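Local coordinates for protein putative non-ribosomal peptide synthetase (Actinomadura parvosata subsp. kistnae, PDB 6M7L) that forms a condensation-type domain of a putative non-ribosomal peptide synthetase, a fold probably used in assembling a peptide natural product, at residues Leu33-Gly38 with Phe122-Glu127; His45-Leu50 with Val143-Ala148; Leu100-Ala105 with Ala132-Leu137. All coordinates share one frame; numbering follows the deposited sequence.

From the N terminus, the end of helix 26-34 and the turn after it (33-38) meet the loop 122-127 in interaction 1, closing a loop of 83 residues. Interaction 2 starts a few residues later, on strand 45-53, and closes on strand 141-149, so the two loops cross. Interaction 3 pairs 100-105 with 132-137: it crosses interaction 1 but is nested inside interaction 2. Interactions 2 and 3, whose centres lie about 12 Å apart, belong to one mixed sheet, in which strands 130-136 and 141-149 are antiparallel neighbours. Interaction 1 lies beside this sheet and touches it where the Phe-122 ring meets that of His-45 edge-to-face.

Interaction 1: Leu33-Gly38 with Phe122-Glu127; sequences LLSRIG and FDLTGE
Arg-36 reaches across to Asp-123 in a salt bridge, its NH2 donating to OD1 over 3.2 Å with an N-H...O angle of 165°. The acceptor belongs to an Asx turn, in which Asp-123 OD1 also receives the backbone N of Thr-125, and this turn sits on a type I beta turn running from Asp-123 to Gly-126. The Asp-123 CG is anti to the backbone N (chi1 177°), beside the carbonyl carbon, and OD1 is then within reach of Thr-125 N and OG1. Thr-125 OG1 supplies a third donor at 2.6 Å from Asp-123 OD1, on the syn side. Three bonds therefore grip one oxygen: the two N-H donors approach Asp-123 OD1 from opposite sides of the carboxylate plane, each well out of it, while OD1 lies nearly in the plane of the guanidinium. The two flat groups are turned 48° against each other. Such a concentration of donors would be expected to keep Asp-123 ionised. Glu-127 OE1 accepts from Asp-123 N, a further side-chain bond within the loop.

The packing is light, with about 198 Å² buried in all. Thr-125 CG2 lies over one face of the guanidinium, toward its rim, 4.1 Å from Arg-36 NH2. Deeper in, Leu-124 packs against Ser-35 and also touches Trp-32 of helix 26-34 and His-149 at the end of strand 141-149. Ser-35 OG is hydrogen-bonded to Trp-32 O of helix 26-34. The contact thus ties the C-terminal end of helix 26-34 to the loop between helix 110-119 and strand 130-136. Apart from the salt bridge, the two parts meet where Leu-124 CD1 rests 3.7 Å from Ser-35 OG and 3.9 Å from Ser-35 CB.

Interaction 2: His45-Leu50 with Val143-Ala148; sequences HVRVAL and VLLVVA
Val-48 and Val-146 face each other at the middle of two antiparallel strands, their side chains lying side by side and pointing the same way. The Val-48 CG1 branch, set between the backbone N and the carbonyl carbon (chi1 51°), comes to 3.8 Å from Val-146 CB. On the same face, Val-46 and Ala-148 fit as large against small: the CG2 methyl of Val-46 leans over the neighbouring strand to 3.8 Å from Ala-148 CB. Leu-50 and Leu-144 complete this row. Helix 155-172 covers it through Val-158 and Val-162, and Trp-130 lies against Val-146 and Ala-148.

The opposite face carries Arg-47, Ala-49, Leu-145 and Val-147. Here Leu-145 makes the bump that reaches across: its CD1 bends over the partner strand and settles 3.5 Å from Val-48 O, in the hollow between Arg-47 CB and Ala-49 CB; with the small methyl of Ala-49 beside it, CD1 sits close to the backbone. Val-147 straddles the far end, its CG1 placed 3.7 Å from His-45 CB and its CG2 4.1 Å from Arg-47 CB. The polar ends of two residues turn elsewhere: His-45 ND1 bonds to Ala-118 O, and Arg-47 NH2 to Pro-402 O. Helix 110-119 lies against this face, touching Leu-145 with Leu-114.

Beneath the side chains, the strands run at 170° to each other and exchange six backbone bonds in three hydrogen-bonded pairs, Val-46 with Ala-148, Val-48 with Val-146 and Leu-50 with Leu-144. Covered by helices on both faces, the two are inner strands of the mixed sheet in the N-terminal lobe, as in the chloramphenicol acetyltransferase-like fold shared by condensation domains.

Interaction 3: Leu100-Ala105 with Ala132-Leu137; sequences LEICPA and AHLFPL
Glu-101 and His-133 join the two parallel strands of a beta-alpha-beta crossover, in which the chain leaves strand 100-102, passes through helix 110-119 and returns as strand 130-136 beside its start. Strand 100-102 forms one border of the sheet within this chain. The backbones are laced by Glu-101 N to Ala-132 O, Leu-134 N to Glu-101 O and Cys-103 N to Leu-134 O. Past the end of strand 100-102 the pairing goes on, with Ala-105 N bonded to Pro-136 O at 3.0 Å.

On one face, Leu-100 CD1 fits between Ala-132 CB at 3.8 Å and Leu-134 CB at 4.0 Å. Further along, Ile-102 and Pro-136 cross at about a right angle, meeting through Ile-102 CG2 and Pro-136 CG at 3.9 Å. Leu-65 and Arg-58 of helix 58-71 close over this row. Toward helix 110-119, Cys-103 lies beside the Phe-135 ring, its SG 5.0 Å from the ring centroid in an oblique sulfur-aromatic contact.

Also on the helix side, the Glu-101 chain, extended throughout with CG anti to the backbone N (chi1 173°), carries its carboxylate out beside the imidazole. His-133 ND1 donates to Glu-101 OE2 over 2.8 Å at 168°, nearly in the ring plane, while the carboxylate is turned 73° from it. Glu-101 OE1 forms a salt bridge with Arg-117 of helix 110-119, and His-133 NE2 is bonded to Arg-131 NE. With an arginine on that nitrogen, His-133 is probably neutral and protonated at ND1, and the carboxylate, which Arg-117 would help to keep charged, may polarise it.

Interaction 1: Leu33-Gly38 with Phe122-Glu127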
ATOM      1  N   LEU A  33      -1.049 -29.952 -13.942  1.00 62.79           N
ATOM      2  CA  LEU A  33      -1.411 -30.637 -15.178  1.00 61.43           C
ATOM      3  C   LEU A  33      -1.183 -29.743 -16.391  1.00 59.11           C
ATOM      4  O   LEU A  33      -0.514 -30.139 -17.352  1.00 60.23           O
ATOM      5  CB  LEU A  33      -2.866 -31.104 -15.107  1.00 62.09           C
ATOM      6  CG  LEU A  33      -3.139 -32.233 -14.111  1.00 60.29           C
ATOM      7  CD1 LEU A  33      -4.627 -32.467 -13.940  1.00 53.52           C
ATOM      8  CD2 LEU A  33      -2.444 -33.509 -14.553  1.00 66.63           C
ATOM      9  N   LEU A  34      -1.717 -28.519 -16.357  1.00 55.12           N
ATOM     10  CA  LEU A  34      -1.543 -27.602 -17.476  1.00 48.49           C
ATOM     11  C   LEU A  34      -0.098 -27.161 -17.666  1.00 52.70           C
ATOM     12  O   LEU A  34       0.221 -26.592 -18.716  1.00 62.49           O
ATOM     13  CB  LEU A  34      -2.429 -26.370 -17.296  1.00 49.10           C
ATOM     14  CG  LEU A  34      -3.930 -26.611 -17.148  1.00 55.58           C
ATOM     15  CD1 LEU A  34      -4.665 -25.282 -17.068  1.00 53.50           C
ATOM     16  CD2 LEU A  34      -4.464 -27.460 -18.291  1.00 49.99           C
ATOM     17  N   SER A  35       0.778 -27.400 -16.689  1.00 54.74           N
ATOM     18  CA  SER A  35       2.188 -27.074 -16.850  1.00 56.67           C
ATOM     19  C   SER A  35       2.918 -28.060 -17.751  1.00 61.76           C
ATOM     20  O   SER A  35       4.040 -27.771 -18.178  1.00 66.50           O
ATOM     21  CB  SER A  35       2.884 -27.021 -15.487  1.00 53.90           C
ATOM     22  OG  SER A  35       3.400 -28.291 -15.127  1.00 56.39           O
ATOM     23  N   ARG A  36       2.315 -29.209 -18.044  1.00 57.19           N
ATOM     24  CA  ARG A  36       2.943 -30.220 -18.890  1.00 68.31           C
ATOM     25  C   ARG A  36       2.373 -30.122 -20.305  1.00 72.69           C
ATOM     26  O   ARG A  36       1.638 -30.989 -20.774  1.00 71.27           O
ATOM     27  CB  ARG A  36       2.727 -31.613 -18.300  1.00 64.88           C
ATOM     28  CG  ARG A  36       2.658 -31.666 -16.780  1.00 54.12           C
ATOM     29  CD  ARG A  36       3.997 -31.343 -16.140  1.00 59.53           C
ATOM     30  NE  ARG A  36       5.019 -32.336 -16.455  1.00 63.40           N
ATOM     31  CZ  ARG A  36       6.309 -32.199 -16.162  1.00 70.46           C
ATOM     32  NH1 ARG A  36       7.171 -33.154 -16.486  1.00 70.28           N
ATOM     33  NH2 ARG A  36       6.740 -31.105 -15.548  1.00 75.92           N
ATOM     34  N   ILE A  37       2.714 -29.026 -20.985  1.00 74.87           N
ATOM     35  CA  ILE A  37       2.157 -28.766 -22.310  1.00 73.78           C
ATOM     36  C   ILE A  37       3.242 -28.293 -23.274  1.00 78.78           C
ATOM     37  O   ILE A  37       3.222 -28.641 -24.459  1.00 84.75           O
ATOM     38  CB  ILE A  37       0.988 -27.767 -22.225  1.00 69.85           C
ATOM     39  CG1 ILE A  37      -0.218 -28.439 -21.562  1.00 73.57           C
ATOM     40  CG2 ILE A  37       0.604 -27.258 -23.600  1.00 79.52           C
ATOM     41  CD1 ILE A  37      -1.493 -27.632 -21.619  1.00 80.76           C
ATOM     42  N   GLY A  38       4.194 -27.506 -22.793  1.00 85.66           N
ATOM     43  CA  GLY A  38       5.396 -27.220 -23.551  1.00 87.59           C
ATOM     44  C   GLY A  38       5.527 -25.758 -23.933  1.00 87.40           C
ATOM     45  O   GLY A  38       4.669 -24.923 -23.647  1.00 92.40           O
ATOM     46  N   PHE A 122       8.241 -24.176 -16.610  1.00 62.18           N
ATOM     47  CA  PHE A 122       8.804 -24.784 -15.416  1.00 61.14           C
ATOM     48  C   PHE A 122       8.635 -26.297 -15.478  1.00 61.40           C
ATOM     49  O   PHE A 122       7.594 -26.800 -15.909  1.00 65.41           O
ATOM     50  CB  PHE A 122       8.129 -24.258 -14.146  1.00 60.08           C
ATOM     51  CG  PHE A 122       8.492 -22.844 -13.790  1.00 63.62           C
ATOM     52  CD1 PHE A 122       7.707 -21.786 -14.216  1.00 61.66           C
ATOM     53  CD2 PHE A 122       9.599 -22.576 -13.002  1.00 66.29           C
ATOM     54  CE1 PHE A 122       8.029 -20.483 -13.878  1.00 59.79           C
ATOM     55  CE2 PHE A 122       9.927 -21.274 -12.660  1.00 56.13           C
ATOM     56  CZ  PHE A 122       9.140 -20.227 -13.098  1.00 57.34           C
ATOM     57  N   ASP A 123       9.665 -27.018 -15.044  1.00 69.32           N
ATOM     58  CA  ASP A 123       9.564 -28.453 -14.784  1.00 63.61           C
ATOM     59  C   ASP A 123       9.299 -28.595 -13.290  1.00 60.60           C
ATOM     60  O   ASP A 123      10.218 -28.778 -12.491  1.00 68.29           O
ATOM     61  CB  ASP A 123      10.825 -29.188 -15.218  1.00 65.98           C
ATOM     62  CG  ASP A 123      10.773 -30.672 -14.898  1.00 75.60           C
ATOM     63  OD1 ASP A 123       9.730 -31.139 -14.389  1.00 72.45           O
ATOM     64  OD2 ASP A 123      11.777 -31.372 -15.150  1.00 79.26           O
ATOM     65  N   LEU A 124       8.021 -28.508 -12.914  1.00 57.02           N
ATOM     66  CA  LEU A 124       7.636 -28.472 -11.508  1.00 56.77           C
ATOM     67  C   LEU A 124       8.001 -29.740 -10.747  1.00 66.16           C
ATOM     68  O   LEU A 124       7.950 -29.731  -9.511  1.00 61.45           O
ATOM     69  CB  LEU A 124       6.133 -28.213 -11.392  1.00 58.54           C
ATOM     70  CG  LEU A 124       5.658 -26.870 -11.950  1.00 57.67           C
ATOM     71  CD1 LEU A 124       4.150 -26.730 -11.819  1.00 58.33           C
ATOM     72  CD2 LEU A 124       6.370 -25.722 -11.248  1.00 60.65           C
ATOM     73  N   THR A 125       8.363 -30.824 -11.439  1.00 69.55           N
ATOM     74  CA  THR A 125       8.777 -32.032 -10.734  1.00 68.76           C
ATOM     75  C   THR A 125      10.183 -31.903 -10.165  1.00 66.67           C
ATOM     76  O   THR A 125      10.461 -32.442  -9.089  1.00 72.19           O
ATOM     77  CB  THR A 125       8.697 -33.249 -11.659  1.00 70.73           C
ATOM     78  OG1 THR A 125       9.628 -33.098 -12.738  1.00 71.47           O
ATOM     79  CG2 THR A 125       7.291 -33.399 -12.223  1.00 62.80           C
ATOM     80  N   GLY A 126      11.072 -31.192 -10.855  1.00 62.73           N
ATOM     81  CA  GLY A 126      12.439 -31.054 -10.391  1.00 70.24           C
ATOM     82  C   GLY A 126      12.946 -29.627 -10.325  1.00 75.49           C
ATOM     83  O   GLY A 126      14.144 -29.381 -10.506  1.00 77.66           O
ATOM     84  N   GLU A 127      12.054 -28.675 -10.057  1.00 70.12           N
ATOM     85  CA  GLU A 127      12.430 -27.271  -9.970  1.00 64.02           C
ATOM     86  C   GLU A 127      11.527 -26.566  -8.973  1.00 61.43           C
ATOM     87  O   GLU A 127      10.339 -26.883  -8.859  1.00 62.84           O
ATOM     88  CB  GLU A 127      12.327 -26.564 -11.324  1.00 62.75           C
ATOM     89  CG  GLU A 127      13.525 -26.723 -12.233  1.00 59.45           C
ATOM     90  CD  GLU A 127      13.292 -26.078 -13.584  1.00 69.82           C
ATOM     91  OE1 GLU A 127      12.190 -25.523 -13.794  1.00 64.94           O
ATOM     92  OE2 GLU A 127      14.204 -26.127 -14.435  1.00 70.67           O
TER

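Interaction 2: His45-Leu50 with Val143-Ala148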
ATOM      1  N   HIS A  45       2.103 -18.148 -15.560  1.00 55.77           N
ATOM      2  CA  HIS A  45       2.989 -17.593 -14.552  1.00 53.32           C
ATOM      3  C   HIS A  45       2.514 -16.206 -14.140  1.00 54.93           C
ATOM      4  O   HIS A  45       1.845 -15.501 -14.901  1.00 57.71           O
ATOM      5  CB  HIS A  45       4.433 -17.484 -15.064  1.00 49.96           C
ATOM      6  CG  HIS A  45       4.965 -18.741 -15.678  1.00 57.59           C
ATOM      7  ND1 HIS A  45       5.862 -18.734 -16.724  1.00 54.57           N
ATOM      8  CD2 HIS A  45       4.740 -20.044 -15.386  1.00 51.76           C
ATOM      9  CE1 HIS A  45       6.162 -19.977 -17.054  1.00 51.42           C
ATOM     10  NE2 HIS A  45       5.493 -20.791 -16.258  1.00 56.84           N
ATOM     11  N   VAL A  46       2.869 -15.825 -12.927  1.00 52.99           N
ATOM     12  CA  VAL A  46       2.863 -14.427 -12.521  1.00 51.91           C
ATOM     13  C   VAL A  46       4.292 -13.920 -12.632  1.00 50.67           C
ATOM     14  O   VAL A  46       5.255 -14.681 -12.472  1.00 47.06           O
ATOM     15  CB  VAL A  46       2.307 -14.233 -11.094  1.00 47.51           C
ATOM     16  CG1 VAL A  46       0.807 -14.500 -11.061  1.00 48.27           C
ATOM     17  CG2 VAL A  46       3.040 -15.130 -10.118  1.00 51.13           C
ATOM     18  N   ARG A  47       4.443 -12.635 -12.932  1.00 52.82           N
ATOM     19  CA  ARG A  47       5.789 -12.111 -13.118  1.00 52.58           C
ATOM     20  C   ARG A  47       5.798 -10.606 -12.892  1.00 49.36           C
ATOM     21  O   ARG A  47       4.795  -9.920 -13.106  1.00 47.76           O
ATOM     22  CB  ARG A  47       6.346 -12.453 -14.507  1.00 41.78           C
ATOM     23  CG  ARG A  47       5.719 -11.692 -15.663  1.00 48.54           C
ATOM     24  CD  ARG A  47       4.326 -12.247 -16.006  1.00 58.93           C
ATOM     25  NE  ARG A  47       3.315 -11.200 -15.932  1.00 70.63           N
ATOM     26  CZ  ARG A  47       2.951 -10.447 -16.963  1.00 74.23           C
ATOM     27  NH1 ARG A  47       2.045  -9.494 -16.792  1.00 69.63           N
ATOM     28  NH2 ARG A  47       3.496 -10.646 -18.159  1.00 71.22           N
ATOM     29  N   VAL A  48       6.949 -10.110 -12.447  1.00 44.58           N
ATOM     30  CA  VAL A  48       7.144  -8.694 -12.159  1.00 47.96           C
ATOM     31  C   VAL A  48       8.538  -8.300 -12.623  1.00 46.37           C
ATOM     32  O   VAL A  48       9.515  -9.002 -12.345  1.00 52.51           O
ATOM     33  CB  VAL A  48       6.958  -8.383 -10.660  1.00 47.89           C
ATOM     34  CG1 VAL A  48       7.791  -9.333  -9.803  1.00 39.97           C
ATOM     35  CG2 VAL A  48       7.311  -6.935 -10.365  1.00 46.89           C
ATOM     36  N   ALA A  49       8.629  -7.190 -13.346  1.00 52.14           N
ATOM     37  CA  ALA A  49       9.902  -6.633 -13.777  1.00 51.87           C
ATOM     38  C   ALA A  49      10.137  -5.323 -13.040  1.00 53.86           C
ATOM     39  O   ALA A  49       9.279  -4.434 -13.056  1.00 48.54           O
ATOM     40  CB  ALA A  49       9.926  -6.420 -15.291  1.00 46.52           C
ATOM     41  N   LEU A  50      11.289  -5.211 -12.386  1.00 55.28           N
ATOM     42  CA  LEU A  50      11.623  -4.059 -11.558  1.00 51.78           C
ATOM     43  C   LEU A  50      12.839  -3.355 -12.139  1.00 52.16           C
ATOM     44  O   LEU A  50      13.897  -3.969 -12.299  1.00 61.51           O
ATOM     45  CB  LEU A  50      11.909  -4.482 -10.115  1.00 50.79           C
ATOM     46  CG  LEU A  50      10.763  -5.044  -9.275  1.00 51.33           C
ATOM     47  CD1 LEU A  50      11.268  -5.396  -7.887  1.00 46.32           C
ATOM     48  CD2 LEU A  50       9.619  -4.052  -9.194  1.00 54.74           C
ATOM     49  N   VAL A 143      17.636  -4.243 -14.668  1.00 56.29           N
ATOM     50  CA  VAL A 143      16.230  -4.626 -14.633  1.00 58.74           C
ATOM     51  C   VAL A 143      16.141  -6.063 -14.142  1.00 59.79           C
ATOM     52  O   VAL A 143      16.777  -6.958 -14.709  1.00 59.31           O
ATOM     53  CB  VAL A 143      15.546  -4.463 -16.001  1.00 60.99           C
ATOM     54  CG1 VAL A 143      14.223  -5.217 -16.023  1.00 63.63           C
ATOM     55  CG2 VAL A 143      15.311  -2.992 -16.287  1.00 55.80           C
ATOM     56  N   LEU A 144      15.365  -6.271 -13.081  1.00 54.72           N
ATOM     57  CA  LEU A 144      15.182  -7.577 -12.467  1.00 53.18           C
ATOM     58  C   LEU A 144      13.807  -8.115 -12.828  1.00 53.56           C
ATOM     59  O   LEU A 144      12.805  -7.406 -12.694  1.00 52.75           O
ATOM     60  CB  LEU A 144      15.326  -7.495 -10.947  1.00 50.38           C
ATOM     61  CG  LEU A 144      14.993  -8.785 -10.195  1.00 46.58           C
ATOM     62  CD1 LEU A 144      15.992  -9.874 -10.556  1.00 50.26           C
ATOM     63  CD2 LEU A 144      14.954  -8.550  -8.689  1.00 46.50           C
ATOM     64  N   LEU A 145      13.766  -9.360 -13.289  1.00 52.88           N
ATOM     65  CA  LEU A 145      12.521 -10.052 -13.583  1.00 49.83           C
ATOM     66  C   LEU A 145      12.370 -11.214 -12.616  1.00 50.92           C
ATOM     67  O   LEU A 145      13.304 -12.001 -12.434  1.00 51.79           O
ATOM     68  CB  LEU A 145      12.489 -10.560 -15.026  1.00 53.74           C
ATOM     69  CG  LEU A 145      11.325 -11.488 -15.390  1.00 57.18           C
ATOM     70  CD1 LEU A 145       9.994 -10.748 -15.350  1.00 52.16           C
ATOM     71  CD2 LEU A 145      11.549 -12.118 -16.753  1.00 50.67           C
ATOM     72  N   VAL A 146      11.203 -11.310 -11.990  1.00 46.58           N
ATOM     73  CA  VAL A 146      10.864 -12.423 -11.114  1.00 50.30           C
ATOM     74  C   VAL A 146       9.660 -13.122 -11.720  1.00 51.71           C
ATOM     75  O   VAL A 146       8.617 -12.494 -11.942  1.00 47.06           O
ATOM     76  CB  VAL A 146      10.569 -11.960  -9.678  1.00 51.17           C
ATOM     77  CG1 VAL A 146      10.165 -13.149  -8.811  1.00 41.76           C
ATOM     78  CG2 VAL A 146      11.779 -11.246  -9.089  1.00 45.30           C
ATOM     79  N   VAL A 147       9.810 -14.411 -12.008  1.00 50.02           N
ATOM     80  CA  VAL A 147       8.734 -15.236 -12.539  1.00 42.25           C
ATOM     81  C   VAL A 147       8.399 -16.291 -11.498  1.00 47.01           C
ATOM     82  O   VAL A 147       9.298 -16.883 -10.892  1.00 52.15           O
ATOM     83  CB  VAL A 147       9.126 -15.889 -13.878  1.00 50.56           C
ATOM     84  CG1 VAL A 147       7.931 -16.599 -14.496  1.00 53.04           C
ATOM     85  CG2 VAL A 147       9.690 -14.848 -14.833  1.00 49.18           C
ATOM     86  N   ALA A 148       7.106 -16.513 -11.278  1.00 48.33           N
ATOM     87  CA  ALA A 148       6.642 -17.528 -10.346  1.00 52.27           C
ATOM     88  C   ALA A 148       5.470 -18.266 -10.972  1.00 51.55           C
ATOM     89  O   ALA A 148       4.542 -17.634 -11.483  1.00 53.57           O
ATOM     90  CB  ALA A 148       6.230 -16.910  -9.005  1.00 48.28           C
TER

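Interaction 3: Leu100-Ala105 with Ala132-Leu137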
ATOM      1  N   LEU A 100      19.147 -17.611 -10.409  1.00 55.39           N
ATOM      2  CA  LEU A 100      19.308 -16.191 -10.715  1.00 50.89           C
ATOM      3  C   LEU A 100      20.162 -16.067 -11.973  1.00 54.26           C
ATOM      4  O   LEU A 100      21.392 -16.152 -11.905  1.00 55.96           O
ATOM      5  CB  LEU A 100      19.937 -15.440  -9.547  1.00 50.16           C
ATOM      6  CG  LEU A 100      20.330 -13.983  -9.818  1.00 60.83           C
ATOM      7  CD1 LEU A 100      19.118 -13.157 -10.242  1.00 63.17           C
ATOM      8  CD2 LEU A 100      21.006 -13.366  -8.601  1.00 57.66           C
ATOM      9  N   GLU A 101      19.511 -15.871 -13.115  1.00 51.48           N
ATOM     10  CA  GLU A 101      20.230 -15.599 -14.349  1.00 47.10           C
ATOM     11  C   GLU A 101      20.708 -14.154 -14.367  1.00 60.85           C
ATOM     12  O   GLU A 101      19.973 -13.234 -13.993  1.00 59.62           O
ATOM     13  CB  GLU A 101      19.347 -15.867 -15.567  1.00 49.23           C
ATOM     14  CG  GLU A 101      19.992 -15.450 -16.884  1.00 50.25           C
ATOM     15  CD  GLU A 101      19.044 -15.535 -18.063  1.00 54.97           C
ATOM     16  OE1 GLU A 101      19.515 -15.420 -19.215  1.00 56.81           O
ATOM     17  OE2 GLU A 101      17.828 -15.715 -17.839  1.00 51.91           O
ATOM     18  N   ILE A 102      21.949 -13.963 -14.795  1.00 57.16           N
ATOM     19  CA  ILE A 102      22.528 -12.641 -14.994  1.00 60.34           C
ATOM     20  C   ILE A 102      22.796 -12.501 -16.484  1.00 61.11           C
ATOM     21  O   ILE A 102      23.697 -13.152 -17.028  1.00 64.29           O
ATOM     22  CB  ILE A 102      23.802 -12.446 -14.162  1.00 58.64           C
ATOM     23  CG1 ILE A 102      23.450 -12.455 -12.669  1.00 54.34           C
ATOM     24  CG2 ILE A 102      24.504 -11.157 -14.553  1.00 55.88           C
ATOM     25  CD1 ILE A 102      24.648 -12.380 -11.751  1.00 69.85           C
ATOM     26  N   CYS A 103      22.007 -11.660 -17.150  1.00 61.21           N
ATOM     27  CA  CYS A 103      21.993 -11.569 -18.609  1.00 56.05           C
ATOM     28  C   CYS A 103      22.207 -10.122 -19.033  1.00 57.04           C
ATOM     29  O   CYS A 103      21.244  -9.358 -19.184  1.00 60.77           O
ATOM     30  CB  CYS A 103      20.683 -12.120 -19.170  1.00 45.49           C
ATOM     31  SG  CYS A 103      20.461 -11.887 -20.942  1.00 55.67           S
ATOM     32  N   PRO A 104      23.460  -9.709 -19.228  1.00 58.62           N
ATOM     33  CA  PRO A 104      23.728  -8.332 -19.664  1.00 55.27           C
ATOM     34  C   PRO A 104      22.994  -8.005 -20.955  1.00 56.12           C
ATOM     35  O   PRO A 104      22.967  -8.800 -21.896  1.00 64.42           O
ATOM     36  CB  PRO A 104      25.248  -8.313 -19.859  1.00 53.55           C
ATOM     37  CG  PRO A 104      25.751  -9.385 -18.950  1.00 61.24           C
ATOM     38  CD  PRO A 104      24.701 -10.460 -18.970  1.00 59.58           C
ATOM     39  N   ALA A 105      22.387  -6.820 -20.990  1.00 59.88           N
ATOM     40  CA  ALA A 105      21.524  -6.451 -22.100  1.00 59.79           C
ATOM     41  C   ALA A 105      21.553  -4.944 -22.300  1.00 61.32           C
ATOM     42  O   ALA A 105      22.092  -4.192 -21.483  1.00 63.53           O
ATOM     43  CB  ALA A 105      20.086  -6.924 -21.864  1.00 56.71           C
ATOM     44  N   ALA A 132      14.563 -15.971 -11.104  1.00 53.36           N
ATOM     45  CA  ALA A 132      14.860 -14.558 -11.273  1.00 55.25           C
ATOM     46  C   ALA A 132      15.857 -14.368 -12.406  1.00 55.97           C
ATOM     47  O   ALA A 132      16.801 -15.149 -12.552  1.00 52.23           O
ATOM     48  CB  ALA A 132      15.417 -13.947  -9.981  1.00 53.78           C
ATOM     49  N   HIS A 133      15.641 -13.322 -13.201  1.00 53.59           N
ATOM     50  CA  HIS A 133      16.501 -13.000 -14.336  1.00 54.52           C
ATOM     51  C   HIS A 133      16.959 -11.556 -14.188  1.00 62.15           C
ATOM     52  O   HIS A 133      16.156 -10.629 -14.334  1.00 59.78           O
ATOM     53  CB  HIS A 133      15.769 -13.207 -15.659  1.00 56.60           C
ATOM     54  CG  HIS A 133      15.009 -14.494 -15.730  1.00 55.66           C
ATOM     55  ND1 HIS A 133      15.514 -15.627 -16.332  1.00 56.42           N
ATOM     56  CD2 HIS A 133      13.783 -14.830 -15.265  1.00 60.02           C
ATOM     57  CE1 HIS A 133      14.629 -16.604 -16.238  1.00 53.52           C
ATOM     58  NE2 HIS A 133      13.570 -16.146 -15.596  1.00 52.82           N
ATOM     59  N   LEU A 134      18.242 -11.368 -13.894  1.00 54.36           N
ATOM     60  CA  LEU A 134      18.815 -10.039 -13.759  1.00 54.53           C
ATOM     61  C   LEU A 134      19.402  -9.602 -15.094  1.00 59.97           C
ATOM     62  O   LEU A 134      20.097 -10.379 -15.758  1.00 65.45           O
ATOM     63  CB  LEU A 134      19.890 -10.024 -12.671  1.00 60.59           C
ATOM     64  CG  LEU A 134      20.595  -8.690 -12.426  1.00 62.44           C
ATOM     65  CD1 LEU A 134      19.582  -7.598 -12.125  1.00 59.30           C
ATOM     66  CD2 LEU A 134      21.596  -8.828 -11.291  1.00 66.22           C
ATOM     67  N   PHE A 135      19.119  -8.359 -15.486  1.00 61.58           N
ATOM     68  CA  PHE A 135      19.551  -7.808 -16.770  1.00 61.25           C
ATOM     69  C   PHE A 135      20.374  -6.552 -16.524  1.00 62.61           C
ATOM     70  O   PHE A 135      19.824  -5.445 -16.430  1.00 64.13           O
ATOM     71  CB  PHE A 135      18.352  -7.516 -17.668  1.00 61.47           C
ATOM     72  CG  PHE A 135      17.526  -8.730 -17.982  1.00 63.21           C
ATOM     73  CD1 PHE A 135      17.890  -9.582 -19.013  1.00 61.65           C
ATOM     74  CD2 PHE A 135      16.389  -9.023 -17.246  1.00 64.87           C
ATOM     75  CE1 PHE A 135      17.134 -10.705 -19.305  1.00 51.57           C
ATOM     76  CE2 PHE A 135      15.628 -10.144 -17.534  1.00 62.34           C
ATOM     77  CZ  PHE A 135      16.002 -10.985 -18.565  1.00 54.05           C
ATOM     78  N   PRO A 136      21.696  -6.678 -16.405  1.00 66.36           N
ATOM     79  CA  PRO A 136      22.549  -5.494 -16.204  1.00 64.94           C
ATOM     80  C   PRO A 136      22.556  -4.611 -17.443  1.00 67.44           C
ATOM     81  O   PRO A 136      22.873  -5.065 -18.546  1.00 60.62           O
ATOM     82  CB  PRO A 136      23.933  -6.096 -15.931  1.00 62.36           C
ATOM     83  CG  PRO A 136      23.667  -7.510 -15.519  1.00 62.39           C
ATOM     84  CD  PRO A 136      22.458  -7.932 -16.288  1.00 61.70           C
ATOM     85  N   LEU A 137      22.203  -3.340 -17.253  1.00 69.16           N
ATOM     86  CA  LEU A 137      22.253  -2.336 -18.308  1.00 66.12           C
ATOM     87  C   LEU A 137      23.481  -1.444 -18.184  1.00 62.20           C
ATOM     88  O   LEU A 137      24.215  -1.251 -19.157  1.00 58.44           O
ATOM     89  CB  LEU A 137      20.978  -1.487 -18.282  1.00 60.18           C
ATOM     90  CG  LEU A 137      19.679  -2.279 -18.431  1.00 63.81           C
ATOM     91  CD1 LEU A 137      18.475  -1.409 -18.106  1.00 66.33           C
ATOM     92  CD2 LEU A 137      19.571  -2.853 -19.837  1.00 57.45           C
TER